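Local coordinates for protein 3-polyprenyl-4-hydroxybenzoate decarboxylase and related decarboxylases (PDB 6H6X) that belongs to the UbiD family of decarboxylases, binds prenylated FMN with manganese and potassium, and probably removes carboxylate groups from aromatic acids as carbon dioxide, at residues Y52-V57 with R282-H287; V250-G255 with R270-V275. The protein carries 8 engineered substitutions. One frame throughout, in Å; residues are numbered along the deposited sequence.

Contact 1: residues Y52-V57 with R282-H287; sequences YAVPVV and RQPVYH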
ATOM      1  N   TYR B  52      -7.320  28.179  26.445  1.00 62.97           N
ATOM      2  CA  TYR B  52      -8.747  27.818  26.383  1.00 64.02           C
ATOM      3  C   TYR B  52      -9.156  26.780  27.430  1.00 64.29           C
ATOM      4  O   TYR B  52      -8.388  25.877  27.738  1.00 62.39           O
ATOM      5  CB  TYR B  52      -9.073  27.223  24.995  1.00 60.38           C
ATOM      6  CG  TYR B  52      -8.856  28.175  23.839  1.00 55.05           C
ATOM      7  CD1 TYR B  52      -9.837  29.101  23.480  1.00 53.20           C
ATOM      8  CD2 TYR B  52      -7.664  28.169  23.122  1.00 47.19           C
ATOM      9  CE1 TYR B  52      -9.644  29.979  22.429  1.00 47.92           C
ATOM     10  CE2 TYR B  52      -7.470  29.041  22.078  1.00 44.13           C
ATOM     11  CZ  TYR B  52      -8.462  29.931  21.725  1.00 45.70           C
ATOM     12  OH  TYR B  52      -8.259  30.804  20.685  1.00 48.08           O
ATOM     13  N   ALA B  53     -10.378  26.890  27.956  1.00 64.65           N
ATOM     14  CA  ALA B  53     -10.968  25.802  28.756  1.00 68.87           C
ATOM     15  C   ALA B  53     -11.599  24.722  27.857  1.00 65.25           C
ATOM     16  O   ALA B  53     -11.801  23.581  28.286  1.00 55.36           O
ATOM     17  CB  ALA B  53     -12.011  26.356  29.721  1.00 79.14           C
ATOM     18  N   VAL B  54     -11.890  25.075  26.609  1.00 63.28           N
ATOM     19  CA  VAL B  54     -12.596  24.145  25.699  1.00 63.07           C
ATOM     20  C   VAL B  54     -11.632  23.098  25.099  1.00 46.49           C
ATOM     21  O   VAL B  54     -10.653  23.476  24.484  1.00 51.62           O
ATOM     22  CB  VAL B  54     -13.284  24.962  24.579  1.00 65.73           C
ATOM     23  CG1 VAL B  54     -13.880  24.042  23.498  1.00 70.16           C
ATOM     24  CG2 VAL B  54     -14.332  25.902  25.189  1.00 55.37           C
ATOM     25  N   PRO B  55     -11.914  21.794  25.246  1.00 44.80           N
ATOM     26  CA  PRO B  55     -11.146  20.777  24.546  1.00 48.38           C
ATOM     27  C   PRO B  55     -11.462  20.672  23.041  1.00 53.12           C
ATOM     28  O   PRO B  55     -12.459  21.240  22.596  1.00 43.53           O
ATOM     29  CB  PRO B  55     -11.530  19.482  25.248  1.00 44.88           C
ATOM     30  CG  PRO B  55     -12.836  19.719  25.809  1.00 49.75           C
ATOM     31  CD  PRO B  55     -12.999  21.189  26.035  1.00 48.46           C
ATOM     32  N   VAL B  56     -10.569  19.995  22.292  1.00 52.88           N
ATOM     33  CA  VAL B  56     -10.679  19.831  20.843  1.00 42.42           C
ATOM     34  C   VAL B  56     -10.661  18.359  20.563  1.00 43.49           C
ATOM     35  O   VAL B  56      -9.855  17.642  21.138  1.00 46.03           O
ATOM     36  CB  VAL B  56      -9.555  20.529  20.111  1.00 47.94           C
ATOM     37  CG1 VAL B  56      -9.539  20.144  18.627  1.00 51.72           C
ATOM     38  CG2 VAL B  56      -9.719  22.036  20.248  1.00 49.91           C
ATOM     39  N   VAL B  57     -11.590  17.873  19.728  1.00 33.76           N
ATOM     40  CA  VAL B  57     -11.574  16.470  19.335  1.00 35.90           C
ATOM     41  C   VAL B  57     -11.308  16.416  17.807  1.00 35.90           C
ATOM     42  O   VAL B  57     -11.713  17.297  17.041  1.00 39.56           O
ATOM     43  CB  VAL B  57     -12.838  15.737  19.806  1.00 35.22           C
ATOM     44  CG1 VAL B  57     -14.080  16.164  19.032  1.00 34.32           C
ATOM     45  CG2 VAL B  57     -12.696  14.257  19.715  1.00 38.89           C
ATOM     46  N   ARG B 282     -23.003  24.002  27.720  1.00 65.96           N
ATOM     47  CA  ARG B 282     -22.182  24.233  28.878  1.00 82.42           C
ATOM     48  C   ARG B 282     -20.983  23.314  28.718  1.00 68.76           C
ATOM     49  O   ARG B 282     -21.143  22.084  28.558  1.00 60.55           O
ATOM     50  CB  ARG B 282     -22.962  23.878  30.161  1.00 97.17           C
ATOM     51  CG  ARG B 282     -22.245  24.149  31.490  1.00103.95           C
ATOM     52  CD  ARG B 282     -23.213  24.139  32.677  1.00103.42           C
ATOM     53  NE  ARG B 282     -24.254  25.175  32.531  1.00106.74           N
ATOM     54  CZ  ARG B 282     -25.532  24.985  32.160  1.00105.58           C
ATOM     55  NH1 ARG B 282     -26.034  23.760  31.887  1.00 95.44           N
ATOM     56  NH2 ARG B 282     -26.328  26.051  32.056  1.00 96.60           N
ATOM     57  N   GLN B 283     -19.798  23.920  28.742  1.00 68.32           N
ATOM     58  CA  GLN B 283     -18.535  23.188  28.618  1.00 70.58           C
ATOM     59  C   GLN B 283     -18.499  22.368  27.314  1.00 54.37           C
ATOM     60  O   GLN B 283     -18.483  21.130  27.325  1.00 46.88           O
ATOM     61  CB  GLN B 283     -18.261  22.343  29.888  1.00 79.50           C
ATOM     62  CG  GLN B 283     -18.045  23.205  31.148  1.00 85.75           C
ATOM     63  CD  GLN B 283     -17.242  22.505  32.250  1.00 94.30           C
ATOM     64  OE1 GLN B 283     -17.191  21.263  32.320  1.00104.34           O
ATOM     65  NE2 GLN B 283     -16.601  23.303  33.116  1.00102.32           N
ATOM     66  N   PRO B 284     -18.532  23.075  26.170  1.00 49.94           N
ATOM     67  CA  PRO B 284     -18.581  22.390  24.868  1.00 49.76           C
ATOM     68  C   PRO B 284     -17.276  21.686  24.468  1.00 60.55           C
ATOM     69  O   PRO B 284     -16.199  22.019  24.967  1.00 65.24           O
ATOM     70  CB  PRO B 284     -18.851  23.530  23.908  1.00 45.12           C
ATOM     71  CG  PRO B 284     -18.223  24.715  24.518  1.00 48.86           C
ATOM     72  CD  PRO B 284     -18.303  24.523  26.022  1.00 46.15           C
ATOM     73  N   VAL B 285     -17.383  20.725  23.558  1.00 56.57           N
ATOM     74  CA  VAL B 285     -16.234  20.130  22.866  1.00 52.74           C
ATOM     75  C   VAL B 285     -16.167  20.678  21.451  1.00 49.09           C
ATOM     76  O   VAL B 285     -17.134  20.598  20.733  1.00 52.30           O
ATOM     77  CB  VAL B 285     -16.348  18.615  22.789  1.00 54.43           C
ATOM     78  CG1 VAL B 285     -15.042  18.014  22.348  1.00 56.78           C
ATOM     79  CG2 VAL B 285     -16.744  18.058  24.142  1.00 57.28           C
ATOM     80  N   TYR B 286     -15.017  21.228  21.063  1.00 43.52           N
ATOM     81  CA  TYR B 286     -14.816  21.736  19.736  1.00 44.75           C
ATOM     82  C   TYR B 286     -14.259  20.586  18.832  1.00 46.54           C
ATOM     83  O   TYR B 286     -13.297  19.929  19.207  1.00 46.32           O
ATOM     84  CB  TYR B 286     -13.894  22.925  19.752  1.00 39.45           C
ATOM     85  CG  TYR B 286     -13.698  23.537  18.372  1.00 43.32           C
ATOM     86  CD1 TYR B 286     -12.749  23.018  17.481  1.00 47.78           C
ATOM     87  CD2 TYR B 286     -14.475  24.601  17.925  1.00 40.25           C
ATOM     88  CE1 TYR B 286     -12.599  23.542  16.213  1.00 38.04           C
ATOM     89  CE2 TYR B 286     -14.300  25.130  16.653  1.00 39.68           C
ATOM     90  CZ  TYR B 286     -13.363  24.574  15.817  1.00 40.08           C
ATOM     91  OH  TYR B 286     -13.187  25.099  14.548  1.00 49.08           O
ATOM     92  N   HIS B 287     -14.857  20.383  17.660  1.00 40.04           N
ATOM     93  CA  HIS B 287     -14.432  19.322  16.717  1.00 40.53           C
ATOM     94  C   HIS B 287     -13.717  19.986  15.534  1.00 42.31           C
ATOM     95  O   HIS B 287     -14.201  20.966  14.946  1.00 38.98           O
ATOM     96  CB  HIS B 287     -15.636  18.548  16.259  1.00 39.88           C
ATOM     97  CG  HIS B 287     -15.358  17.550  15.194  1.00 39.01           C
ATOM     98  ND1 HIS B 287     -16.278  17.250  14.225  1.00 37.87           N
ATOM     99  CD2 HIS B 287     -14.286  16.774  14.950  1.00 36.36           C
ATOM    100  CE1 HIS B 287     -15.804  16.286  13.461  1.00 37.60           C
ATOM    101  NE2 HIS B 287     -14.597  15.982  13.881  1.00 34.91           N
TER
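V56 and V57 run parallel to Y286 and H287 as neighbouring strands, the directions of 54-57 and 284-287 differing by 35°. Two backbone hydrogen bonds both fall on Y286: its N donates to P55 O at 3.0 Å, and its O accepts from V57 N at 2.7 Å, nearly straight on from the carbonyl. One residue thus bonds to the neighbours on either side of V56, as parallel pairing requires. V56 CA also sends a C-H to Y286 O, 3.1 Å away.

Before the strands begin, P55 and P284 lack an N-H to give, which suits segments whose pairing is only starting; P55 still offers its carbonyl. V54 reaches across to the other segment, its CG1, anti to the backbone N (chi1 173°), 3.4 Å from P284 O and also near Y286 CB. Its other branch, CG2, meets P284 CG at 4.1 Å, the two side chains crossing at about a right angle.

V56 and Y286 share one face of the sheet, where V56 CG2 comes obliquely to the tyrosine ring at CD1, while the end of the tyrosine leads away from the other segment; its side chain also touches I131 of strand 130-139. V57 and H287 share the other face. There V57 CG1 packs on V285 CG1 at 3.9 Å, beta-branched valines filling the space close to the backbone. V57 O lies at the edge of the imidazole, in its plane, 3.4 Å from H287 CD2. The polar tip of H287 is held from outside, NE2 bonding to E295 OE2.

Strand 43-46 flanks 56-58 on its other side, and the result is a small mixed sheet in which 286-287, from the Rift-related region, forms an outermost strand within this chain, beside the UbiD N-terminal region.

Contact 2: residues V250-G255 with R270-V275; sequences VREVEG and RPVVEV
E252 and R270 form an antiparallel hydrogen-bonded pair in the beta hairpin of strands 252-258 and 264-280, E252 N giving to R270 O at 2.9 Å and R270 N to E252 O at 2.8 Å. Further along, the extended R270 chain crosses E254 obliquely, its CB and CD lying against E254 CB. The E254 chain bends at chi2 (-81°), which places CD, and OE2 meets R270 NH1 in a salt bridge of 2.9 Å, the carboxylate and guanidinium planes 52° apart. This buried carboxylate suits its cationic surroundings: OE2 also pairs with R152, which binds prenylated FMN, and OE1 bonds to Y130. An alanine in place of R270 would probably leave E254 OE2 with one cationic partner fewer and E254 CB without the R270 CD that packs on it. V272 CG2 touches V250 CG1 at 3.9 Å and the length of the E252 side chain from CB to OE1, whose carboxylate pairs with R160. R251, beside E252, lays one guanidinium face over P271 CG, 4.0 Å above the plane, while its NH1 donates to V250 O at 2.8 Å.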
ATOM      1  N   VAL B 250     -20.168  41.843  -0.766  1.00 95.63           N
ATOM      2  CA  VAL B 250     -18.844  41.929  -0.168  1.00 87.89           C
ATOM      3  C   VAL B 250     -17.970  40.752  -0.624  1.00 87.76           C
ATOM      4  O   VAL B 250     -18.427  39.593  -0.731  1.00 95.98           O
ATOM      5  CB  VAL B 250     -18.902  41.964   1.378  1.00 86.54           C
ATOM      6  CG1 VAL B 250     -17.495  42.021   1.968  1.00 84.62           C
ATOM      7  CG2 VAL B 250     -19.721  43.150   1.843  1.00 83.38           C
ATOM      8  N   ARG B 251     -16.714  41.085  -0.907  1.00 88.70           N
ATOM      9  CA  ARG B 251     -15.667  40.122  -1.267  1.00 87.65           C
ATOM     10  C   ARG B 251     -14.412  40.528  -0.537  1.00 81.75           C
ATOM     11  O   ARG B 251     -13.983  41.674  -0.645  1.00 92.05           O
ATOM     12  CB  ARG B 251     -15.405  40.117  -2.769  1.00 79.91           C
ATOM     13  CG  ARG B 251     -16.586  39.649  -3.602  1.00 80.03           C
ATOM     14  CD  ARG B 251     -16.848  38.162  -3.359  1.00 85.42           C
ATOM     15  NE  ARG B 251     -17.896  37.657  -4.254  1.00 76.84           N
ATOM     16  CZ  ARG B 251     -19.205  37.744  -4.029  1.00 67.49           C
ATOM     17  NH1 ARG B 251     -19.678  38.313  -2.921  1.00 72.07           N
ATOM     18  NH2 ARG B 251     -20.053  37.275  -4.938  1.00 62.95           N
ATOM     19  N   GLU B 252     -13.858  39.607   0.252  1.00 81.15           N
ATOM     20  CA  GLU B 252     -12.577  39.802   0.938  1.00 82.84           C
ATOM     21  C   GLU B 252     -11.705  38.603   0.711  1.00 92.06           C
ATOM     22  O   GLU B 252     -12.204  37.516   0.407  1.00 89.61           O
ATOM     23  CB  GLU B 252     -12.776  40.041   2.431  1.00 86.90           C
ATOM     24  CG  GLU B 252     -13.462  41.387   2.690  1.00 95.82           C
ATOM     25  CD  GLU B 252     -13.823  41.654   4.142  1.00103.70           C
ATOM     26  OE1 GLU B 252     -13.507  40.843   5.051  1.00103.20           O
ATOM     27  OE2 GLU B 252     -14.461  42.703   4.373  1.00107.50           O
ATOM     28  N   VAL B 253     -10.405  38.810   0.864  1.00101.86           N
ATOM     29  CA  VAL B 253      -9.448  37.787   0.510  1.00 97.10           C
ATOM     30  C   VAL B 253      -9.511  36.662   1.549  1.00 85.90           C
ATOM     31  O   VAL B 253      -9.328  36.861   2.759  1.00 78.72           O
ATOM     32  CB  VAL B 253      -8.012  38.333   0.370  1.00101.89           C
ATOM     33  CG1 VAL B 253      -7.054  37.190   0.048  1.00104.50           C
ATOM     34  CG2 VAL B 253      -7.932  39.409  -0.715  1.00103.32           C
ATOM     35  N   GLU B 254      -9.796  35.470   1.052  1.00 82.59           N
ATOM     36  CA  GLU B 254      -9.827  34.255   1.887  1.00 74.53           C
ATOM     37  C   GLU B 254      -8.715  33.345   1.381  1.00 71.13           C
ATOM     38  O   GLU B 254      -8.522  33.169   0.161  1.00 66.79           O
ATOM     39  CB  GLU B 254     -11.206  33.583   1.787  1.00 67.91           C
ATOM     40  CG  GLU B 254     -11.395  32.325   2.627  1.00 69.45           C
ATOM     41  CD  GLU B 254     -10.810  31.046   2.007  1.00 70.65           C
ATOM     42  OE1 GLU B 254     -10.329  30.174   2.767  1.00 67.49           O
ATOM     43  OE2 GLU B 254     -10.811  30.891   0.763  1.00 76.32           O
ATOM     44  N   GLY B 255      -7.997  32.737   2.301  1.00 64.57           N
ATOM     45  CA  GLY B 255      -6.950  31.815   1.888  1.00 75.66           C
ATOM     46  C   GLY B 255      -5.557  32.414   1.964  1.00 77.20           C
ATOM     47  O   GLY B 255      -5.429  33.556   2.397  1.00 79.37           O
ATOM     48  N   ARG B 270     -13.497  36.497  -1.813  1.00 93.19           N
ATOM     49  CA  ARG B 270     -14.593  35.542  -1.578  1.00 79.07           C
ATOM     50  C   ARG B 270     -15.624  36.081  -0.600  1.00 72.94           C
ATOM     51  O   ARG B 270     -15.372  37.088   0.075  1.00 70.44           O
ATOM     52  CB  ARG B 270     -14.004  34.220  -1.050  1.00 78.44           C
ATOM     53  CG  ARG B 270     -13.392  33.395  -2.176  1.00 79.02           C
ATOM     54  CD  ARG B 270     -12.743  32.109  -1.750  1.00 77.48           C
ATOM     55  NE  ARG B 270     -12.045  31.533  -2.893  1.00 73.62           N
ATOM     56  CZ  ARG B 270     -10.749  31.220  -2.940  1.00 73.70           C
ATOM     57  NH1 ARG B 270      -9.925  31.395  -1.899  1.00 72.22           N
ATOM     58  NH2 ARG B 270     -10.268  30.703  -4.061  1.00 78.53           N
ATOM     59  N   PRO B 271     -16.784  35.403  -0.486  1.00 62.39           N
ATOM     60  CA  PRO B 271     -17.800  35.963   0.404  1.00 54.45           C
ATOM     61  C   PRO B 271     -17.391  35.988   1.842  1.00 57.41           C
ATOM     62  O   PRO B 271     -16.390  35.390   2.239  1.00 61.61           O
ATOM     63  CB  PRO B 271     -18.998  35.060   0.186  1.00 57.67           C
ATOM     64  CG  PRO B 271     -18.859  34.673  -1.245  1.00 62.45           C
ATOM     65  CD  PRO B 271     -17.380  34.454  -1.438  1.00 59.49           C
ATOM     66  N   VAL B 272     -18.192  36.696   2.619  1.00 63.84           N
ATOM     67  CA  VAL B 272     -17.914  36.959   4.021  1.00 62.34           C
ATOM     68  C   VAL B 272     -19.187  36.695   4.842  1.00 57.44           C
ATOM     69  O   VAL B 272     -20.257  37.045   4.435  1.00 59.20           O
ATOM     70  CB  VAL B 272     -17.464  38.425   4.210  1.00 62.09           C
ATOM     71  CG1 VAL B 272     -17.253  38.755   5.674  1.00 60.73           C
ATOM     72  CG2 VAL B 272     -16.170  38.667   3.444  1.00 72.69           C
ATOM     73  N   VAL B 273     -19.032  36.076   5.997  1.00 53.67           N
ATOM     74  CA  VAL B 273     -20.089  35.832   6.920  1.00 61.00           C
ATOM     75  C   VAL B 273     -19.862  36.768   8.082  1.00 58.46           C
ATOM     76  O   VAL B 273     -18.775  36.764   8.651  1.00 60.77           O
ATOM     77  CB  VAL B 273     -20.033  34.376   7.487  1.00 59.11           C
ATOM     78  CG1 VAL B 273     -21.051  34.172   8.608  1.00 58.68           C
ATOM     79  CG2 VAL B 273     -20.269  33.360   6.380  1.00 61.08           C
ATOM     80  N   GLU B 274     -20.883  37.549   8.429  1.00 65.25           N
ATOM     81  CA  GLU B 274     -20.938  38.289   9.696  1.00 66.86           C
ATOM     82  C   GLU B 274     -21.699  37.434  10.695  1.00 65.27           C
ATOM     83  O   GLU B 274     -22.816  36.987  10.415  1.00 69.09           O
ATOM     84  CB  GLU B 274     -21.662  39.633   9.504  1.00 76.80           C
ATOM     85  CG  GLU B 274     -21.978  40.409  10.791  1.00 85.58           C
ATOM     86  CD  GLU B 274     -22.497  41.844  10.538  1.00 94.09           C
ATOM     87  OE1 GLU B 274     -23.599  42.196  11.036  1.00 99.38           O
ATOM     88  OE2 GLU B 274     -21.814  42.637   9.844  1.00 88.85           O
ATOM     89  N   VAL B 275     -21.132  37.241  11.879  1.00 63.05           N
ATOM     90  CA  VAL B 275     -21.772  36.399  12.882  1.00 66.96           C
ATOM     91  C   VAL B 275     -22.580  37.268  13.850  1.00 74.73           C
ATOM     92  O   VAL B 275     -22.076  38.284  14.362  1.00 79.03           O
ATOM     93  CB  VAL B 275     -20.819  35.349  13.539  1.00 62.91           C
ATOM     94  CG1 VAL B 275     -19.419  35.399  12.985  1.00 66.31           C
ATOM     95  CG2 VAL B 275     -20.825  35.340  15.066  1.00 67.46           C
TER

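In the fold
Contact 1 is the more buried of the two and joins parts far apart in sequence, whereas contact 2, partly buried, closes a local hairpin and is nested within the loop that contact 1 closes. Their centres are 26 Å apart and they do not touch, yet strand 264-280 leads on to strand 286-287, so the Rift-related region takes part in both. Contact 1 relies on parallel backbone bonds, valines and prolines; contact 2 adds charged pairs to antiparallel bonds. Both lie near the cofactor: the H287 side chain is about 8 Å from the prenylated FMN, and that of E254 about 7 Å from it.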